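Local coordinates for aromatic amino acid aminotransferase I (Candida albicans WO-1, PDB 6HNU), which catalyses pyridoxal 5'-phosphate-dependent transamination, probably passing amino groups between aromatic amino acids and 2-oxoglutarate, at the interface of chains A and B. Residues are numbered along the deposited sequence; one frame, centred on the assembly and turned at random. Chains: chain A/B, Aromatic amino acid aminotransferase I.

Contact 1: the interface of chains A and B. Residues chain A 27-28, 31, 34, 42; chain B 421, 430, 436.
B:Trp436 and B:Leu430, the residues of this patch that bury most surface, receive A:Ile31 between them. The indole presents the outer rim of its six-membered ring: CZ3 and CH2 both meet the gamma-methyl CG2 of A:Ile31, with CH2 at 3.5 Å from it. The backbone O of A:Pro27 stands off the indole plane, 3.6 Å from CE3 of B:Trp436, whose edge borders the methyl CD1 of A:Leu28. B:Leu430 divides its two methyls between neighbours. CD1 stands above the ring plane near the CG–CD2 rim of A:Tyr34, 3.3 Å from CD2, with the two side chains crossing at about a right angle. CD2 sits over the face of A:Phe42 near its rim, 3.5 Å from ring atom CE2, and also reaches CD1 of A:Ile31 at 3.7 Å. CG1 of A:Ile31 sits between its backbone N and carbonyl carbon (chi1 61°), which lays the CD1 arm alongside CD2 of B:Leu430 and turns CG2 to the indole. There CG2 also meets B:His421 at the edge of the imidazole, in its plane, 3.9 Å from NE2. The side chains of A:Phe42 and B:Leu430 run side by side in the same direction, as their backbones form a parallel beta bridge. The patch thus joins 3-10 helix 27-34 and strand 41-42 of one subunit to helix 413-427, strand 429-430 and the 3-10 helix 434-437 of the other, seating an N-terminal segment on its partner.

Contact 2: the interface of chains A and B. Residues chain A 48-49, 52; chain B 362-363, 366, 467.
A:Tyr52 meets B:Glu362 and B:Lys366 through its phenol oxygen, which forms the polar centre of the patch. The hydroxyl OH lies 3.0 Å from the carboxylate oxygen OE1 of B:Glu362, a hydrogen bond in which the phenol can serve as donor. It also accepts a weak hydrogen bond from the terminal amine nitrogen NZ of B:Lys366, at 3.2 Å. The phenol oxygen thus lies between an acid and a base, and the lysine may partly offset the carboxylate's charge. The phenol ring and the carboxylate plane are turned 62° apart. B:Lys366 runs nearly extended as far as CE, then bends at its last torsion (chi4 -62°), so NZ passes beside the phenol oxygen rather than pointing straight at it. Apolar contacts flank these bonds. The aliphatic CG of B:Glu362 packs 3.9 Å from ring atom CZ of A:Tyr52, and CE of B:Lys366 stands 4.0 Å from CE2 of the same ring. A:Leu49, which is poorly ordered, meets B:Lys366 tip to tip and slides past B:Tyr363, whose OH is 3.7 Å from its CD2. Within chain A, CD1 of A:Leu49 lies over one face of the A:Tyr52 ring near the rim. Across the interface, CB of A:Leu49 borders the carbonyl O of B:Ala467. The patch fastens the stretch just after substrate-pocket residues A:Gly46 and A:Leu47 to long helix 334-377 of the partner, and so may help to position that stretch beside the active site.

Contact 3: the interface of chains A and B. Residues chain A 302-305; chain B 48, 53-54, 103.
A:Gly305 donates its backbone N-H to the carbonyl O of B:Leu103, at 2.8 Å, in the hydrogen bond that ties this patch together. The bond is bent, 144° at the hydrogen, and the donor stands 50° out of the carbonyl plane, above it and away from the lone-pair directions. Beside it, the methyl CB of A:Ala303 lies over one face of the B:Phe53 ring, 3.9 Å from the ring centroid and displaced towards the rim, a CH-pi contact. The same methyl touches CB of B:Leu103. A:Pro304 crosses the phenyl ring at about a right angle, its CD 3.7 Å from CE1 of B:Phe53. CG of B:Phe53 is set anti to the carbonyl carbon (chi1 -60°), which turns one face of the ring to A:Ala303 and A:Pro304. Further from the hydrogen bond, CD of B:Pro54 nears the backbone O of A:Leu302 at 3.3 Å, and its CG meets the methyl CD2 of that leucine at 3.9 Å. At the other end the poorly ordered B:Pro48 slides past A:Pro304 in the opposite direction, with their CG atoms 3.6 Å apart. The chain A segment lies between A:Lys300, the lysine that carries the cofactor in this family, and A:Arg307, a cofactor-pocket residue, and runs into 3-10 helix 304-306. The partner supplies the loop around residues 48-54 and the turn following helix 99-102, so the patch adjoins an active site at the subunit boundary.

Contact 1: the interface of chains A and B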
# COMPACT_ATOMS: atom_id res chain seq x y z
N PRO A 27 11.02 7.33 17.18
CA PRO A 27 11.94 7.54 18.30
C PRO A 27 13.08 6.50 18.37
O PRO A 27 14.09 6.79 18.99
CB PRO A 27 11.02 7.52 19.54
CG PRO A 27 9.74 6.84 19.08
CD PRO A 27 9.62 7.19 17.61
N LEU A 28 12.95 5.36 17.69
CA LEU A 28 13.95 4.26 17.67
C LEU A 28 15.04 4.48 16.61
O LEU A 28 15.86 3.57 16.44
CB LEU A 28 13.25 2.93 17.41
CG LEU A 28 12.61 2.24 18.62
CD1 LEU A 28 11.91 3.23 19.54
CD2 LEU A 28 11.63 1.19 18.13
N ILE A 31 18.87 4.74 18.06
CA ILE A 31 19.70 3.52 18.31
C ILE A 31 20.05 2.81 17.00
O ILE A 31 20.80 1.82 17.10
CB ILE A 31 18.99 2.56 19.27
CG1 ILE A 31 17.65 2.07 18.70
CG2 ILE A 31 18.86 3.19 20.64
CD1 ILE A 31 16.99 0.95 19.48
N TYR A 34 23.85 1.97 16.12
CA TYR A 34 24.50 0.87 16.88
C TYR A 34 24.20 -0.49 16.24
O TYR A 34 24.84 -1.48 16.64
CB TYR A 34 24.02 0.84 18.33
CG TYR A 34 24.31 2.08 19.14
CD1 TYR A 34 25.58 2.36 19.60
CD2 TYR A 34 23.29 2.97 19.46
CE1 TYR A 34 25.84 3.49 20.36
CE2 TYR A 34 23.53 4.11 20.22
CZ TYR A 34 24.81 4.36 20.69
OH TYR A 34 25.04 5.47 21.44
N PHE A 42 22.89 -6.06 19.86
CA PHE A 42 21.77 -5.13 19.61
C PHE A 42 20.47 -5.89 19.88
O PHE A 42 20.09 -6.70 19.01
CB PHE A 42 21.89 -4.54 18.21
CG PHE A 42 20.88 -3.45 17.95
CD1 PHE A 42 19.59 -3.77 17.56
CD2 PHE A 42 21.20 -2.11 18.13
CE1 PHE A 42 18.65 -2.78 17.32
CE2 PHE A 42 20.26 -1.12 17.88
CZ PHE A 42 18.98 -1.47 17.49
N HIS B 421 21.01 3.13 30.14
CA HIS B 421 21.14 2.99 28.65
C HIS B 421 22.58 3.27 28.22
O HIS B 421 23.14 2.42 27.52
CB HIS B 421 20.17 3.92 27.92
CG HIS B 421 20.09 3.76 26.44
ND1 HIS B 421 19.81 2.55 25.84
CD2 HIS B 421 20.14 4.68 25.44
CE1 HIS B 421 19.76 2.72 24.54
NE2 HIS B 421 19.93 4.02 24.27
N LEU B 430 22.70 -3.30 23.79
CA LEU B 430 21.68 -2.25 23.61
C LEU B 430 20.27 -2.83 23.75
O LEU B 430 19.93 -3.83 23.05
CB LEU B 430 21.90 -1.58 22.26
CG LEU B 430 21.04 -0.34 22.07
CD1 LEU B 430 21.81 0.77 21.39
CD2 LEU B 430 19.77 -0.70 21.32
N TRP B 436 10.58 5.74 25.66
CA TRP B 436 10.47 6.05 24.21
C TRP B 436 9.12 5.56 23.68
O TRP B 436 8.71 6.08 22.65
CB TRP B 436 11.63 5.46 23.42
CG TRP B 436 12.98 6.00 23.78
CD1 TRP B 436 13.29 6.82 24.83
CD2 TRP B 436 14.22 5.68 23.15
NE1 TRP B 436 14.65 7.02 24.89
CE2 TRP B 436 15.24 6.36 23.84
CE3 TRP B 436 14.58 4.88 22.05
CZ2 TRP B 436 16.58 6.29 23.46
CZ3 TRP B 436 15.90 4.83 21.66
CH2 TRP B 436 16.89 5.50 22.38

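Contact 2: the interface of chains A and B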
# COMPACT_ATOMS: atom_id res chain seq x y z
N PRO A 48 12.17 -9.80 12.94
CA PRO A 48 12.07 -11.25 13.05
C PRO A 48 13.22 -11.80 12.19
O PRO A 48 13.95 -11.02 11.56
CB PRO A 48 10.66 -11.59 12.54
CG PRO A 48 10.33 -10.46 11.57
CD PRO A 48 11.18 -9.27 11.99
N LEU A 49 13.41 -13.12 12.20
CA LEU A 49 14.72 -13.67 11.76
C LEU A 49 14.56 -14.32 10.39
O LEU A 49 13.65 -15.24 10.23
CB LEU A 49 15.33 -14.62 12.81
CG LEU A 49 14.46 -15.72 13.40
CD1 LEU A 49 15.35 -16.83 13.95
CD2 LEU A 49 13.54 -15.19 14.51
N TYR A 52 13.97 -18.11 9.27
CA TYR A 52 12.65 -18.78 9.16
C TYR A 52 11.90 -18.41 7.86
O TYR A 52 10.94 -19.14 7.55
CB TYR A 52 11.75 -18.52 10.37
CG TYR A 52 12.33 -18.93 11.70
CD1 TYR A 52 13.31 -19.90 11.80
CD2 TYR A 52 11.88 -18.33 12.86
CE1 TYR A 52 13.85 -20.25 13.03
CE2 TYR A 52 12.39 -18.68 14.10
CZ TYR A 52 13.38 -19.65 14.19
OH TYR A 52 13.90 -19.97 15.41
N GLU B 362 9.91 -22.85 18.52
CA GLU B 362 11.15 -22.03 18.36
C GLU B 362 11.13 -20.82 19.30
O GLU B 362 12.16 -20.57 19.96
CB GLU B 362 11.32 -21.47 16.95
CG GLU B 362 11.44 -22.52 15.89
CD GLU B 362 12.70 -23.34 16.00
OE1 GLU B 362 13.73 -22.78 16.45
OE2 GLU B 362 12.66 -24.52 15.60
N TYR B 363 10.04 -20.03 19.30
CA TYR B 363 9.90 -18.85 20.20
C TYR B 363 9.91 -19.27 21.67
O TYR B 363 10.60 -18.55 22.45
CB TYR B 363 8.68 -17.99 19.84
CG TYR B 363 9.02 -17.01 18.75
CD1 TYR B 363 9.13 -17.41 17.45
CD2 TYR B 363 9.33 -15.69 19.05
CE1 TYR B 363 9.49 -16.54 16.44
CE2 TYR B 363 9.69 -14.80 18.06
CZ TYR B 363 9.74 -15.21 16.74
OH TYR B 363 10.13 -14.39 15.73
N LYS B 366 13.55 -19.63 22.66
CA LYS B 366 14.21 -18.29 22.69
C LYS B 366 13.85 -17.58 23.98
O LYS B 366 14.78 -17.04 24.61
CB LYS B 366 13.78 -17.41 21.52
CG LYS B 366 14.25 -17.87 20.15
CD LYS B 366 13.74 -16.97 19.05
CE LYS B 366 13.88 -17.61 17.68
NZ LYS B 366 15.29 -17.89 17.34
N ALA B 467 14.37 -12.51 19.43
CA ALA B 467 14.12 -12.99 18.05
C ALA B 467 15.18 -12.47 17.05
O ALA B 467 15.11 -12.83 15.85
CB ALA B 467 12.74 -12.56 17.64

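Contact 3: the interface of chains A and B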
# COMPACT_ATOMS: atom_id res chain seq x y z
N LEU A 302 4.44 -3.28 -17.47
CA LEU A 302 4.67 -4.70 -17.12
C LEU A 302 3.32 -5.34 -16.78
O LEU A 302 2.83 -6.13 -17.58
CB LEU A 302 5.70 -4.82 -16.00
CG LEU A 302 7.05 -4.15 -16.26
CD1 LEU A 302 7.98 -4.30 -15.07
CD2 LEU A 302 7.71 -4.71 -17.54
N ALA A 303 2.73 -5.02 -15.64
CA ALA A 303 1.43 -5.59 -15.23
C ALA A 303 0.96 -4.84 -13.99
O ALA A 303 1.77 -4.45 -13.17
CB ALA A 303 1.56 -7.06 -14.96
N PRO A 304 -0.36 -4.59 -13.91
CA PRO A 304 -0.97 -3.90 -12.76
C PRO A 304 -0.63 -4.52 -11.40
O PRO A 304 -0.51 -3.82 -10.39
CB PRO A 304 -2.47 -4.13 -13.05
CG PRO A 304 -2.55 -4.08 -14.56
CD PRO A 304 -1.32 -4.87 -14.98
N GLY A 305 -0.53 -5.85 -11.39
CA GLY A 305 -0.34 -6.63 -10.17
C GLY A 305 1.02 -6.47 -9.54
O GLY A 305 1.17 -6.95 -8.42
N PRO B 48 -5.67 -3.30 -19.12
CA PRO B 48 -4.70 -3.72 -20.12
C PRO B 48 -5.02 -5.19 -20.37
O PRO B 48 -5.80 -5.80 -19.63
CB PRO B 48 -3.36 -3.46 -19.43
CG PRO B 48 -3.68 -3.79 -17.98
CD PRO B 48 -5.09 -3.28 -17.77
N PHE B 53 1.69 -9.17 -20.39
CA PHE B 53 2.31 -9.37 -19.05
C PHE B 53 3.55 -10.24 -19.24
O PHE B 53 3.40 -11.39 -19.67
CB PHE B 53 1.39 -10.02 -18.00
CG PHE B 53 0.11 -9.28 -17.67
CD1 PHE B 53 -0.13 -7.98 -18.11
CD2 PHE B 53 -0.85 -9.89 -16.86
CE1 PHE B 53 -1.32 -7.34 -17.80
CE2 PHE B 53 -2.03 -9.24 -16.55
CZ PHE B 53 -2.24 -7.95 -16.98
N PRO B 54 4.78 -9.72 -19.00
CA PRO B 54 6.01 -10.46 -19.34
C PRO B 54 6.40 -11.52 -18.29
O PRO B 54 7.55 -11.59 -17.92
CB PRO B 54 7.04 -9.33 -19.45
CG PRO B 54 6.60 -8.35 -18.36
CD PRO B 54 5.07 -8.38 -18.47
N LEU B 103 -2.05 -10.78 -11.69
CA LEU B 103 -1.28 -9.59 -12.16
C LEU B 103 -2.18 -8.58 -12.91
O LEU B 103 -1.70 -7.51 -13.32
CB LEU B 103 -0.10 -10.05 -13.04
CG LEU B 103 0.98 -10.85 -12.32
CD1 LEU B 103 2.15 -11.08 -13.27
CD2 LEU B 103 1.45 -10.14 -11.05

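Contacts 1 and 2 lie about 20 Å apart between the centres of their C-alpha atoms, whereas contact 3, taken from the opposite half, is about 41 Å from contact 1 and 35 Å from contact 2; these distances hold for the copies given. Contacts 2 and 3 share Pro48, from chain A in one and chain B in the other, so the same loop meets different parts of the partner. Two-fold symmetry gives every contact a twin. Together they lay the N-terminal stretch, and the turn after helix 99-102, of each subunit on its partner, consistent with the dimer in which this family builds its active sites.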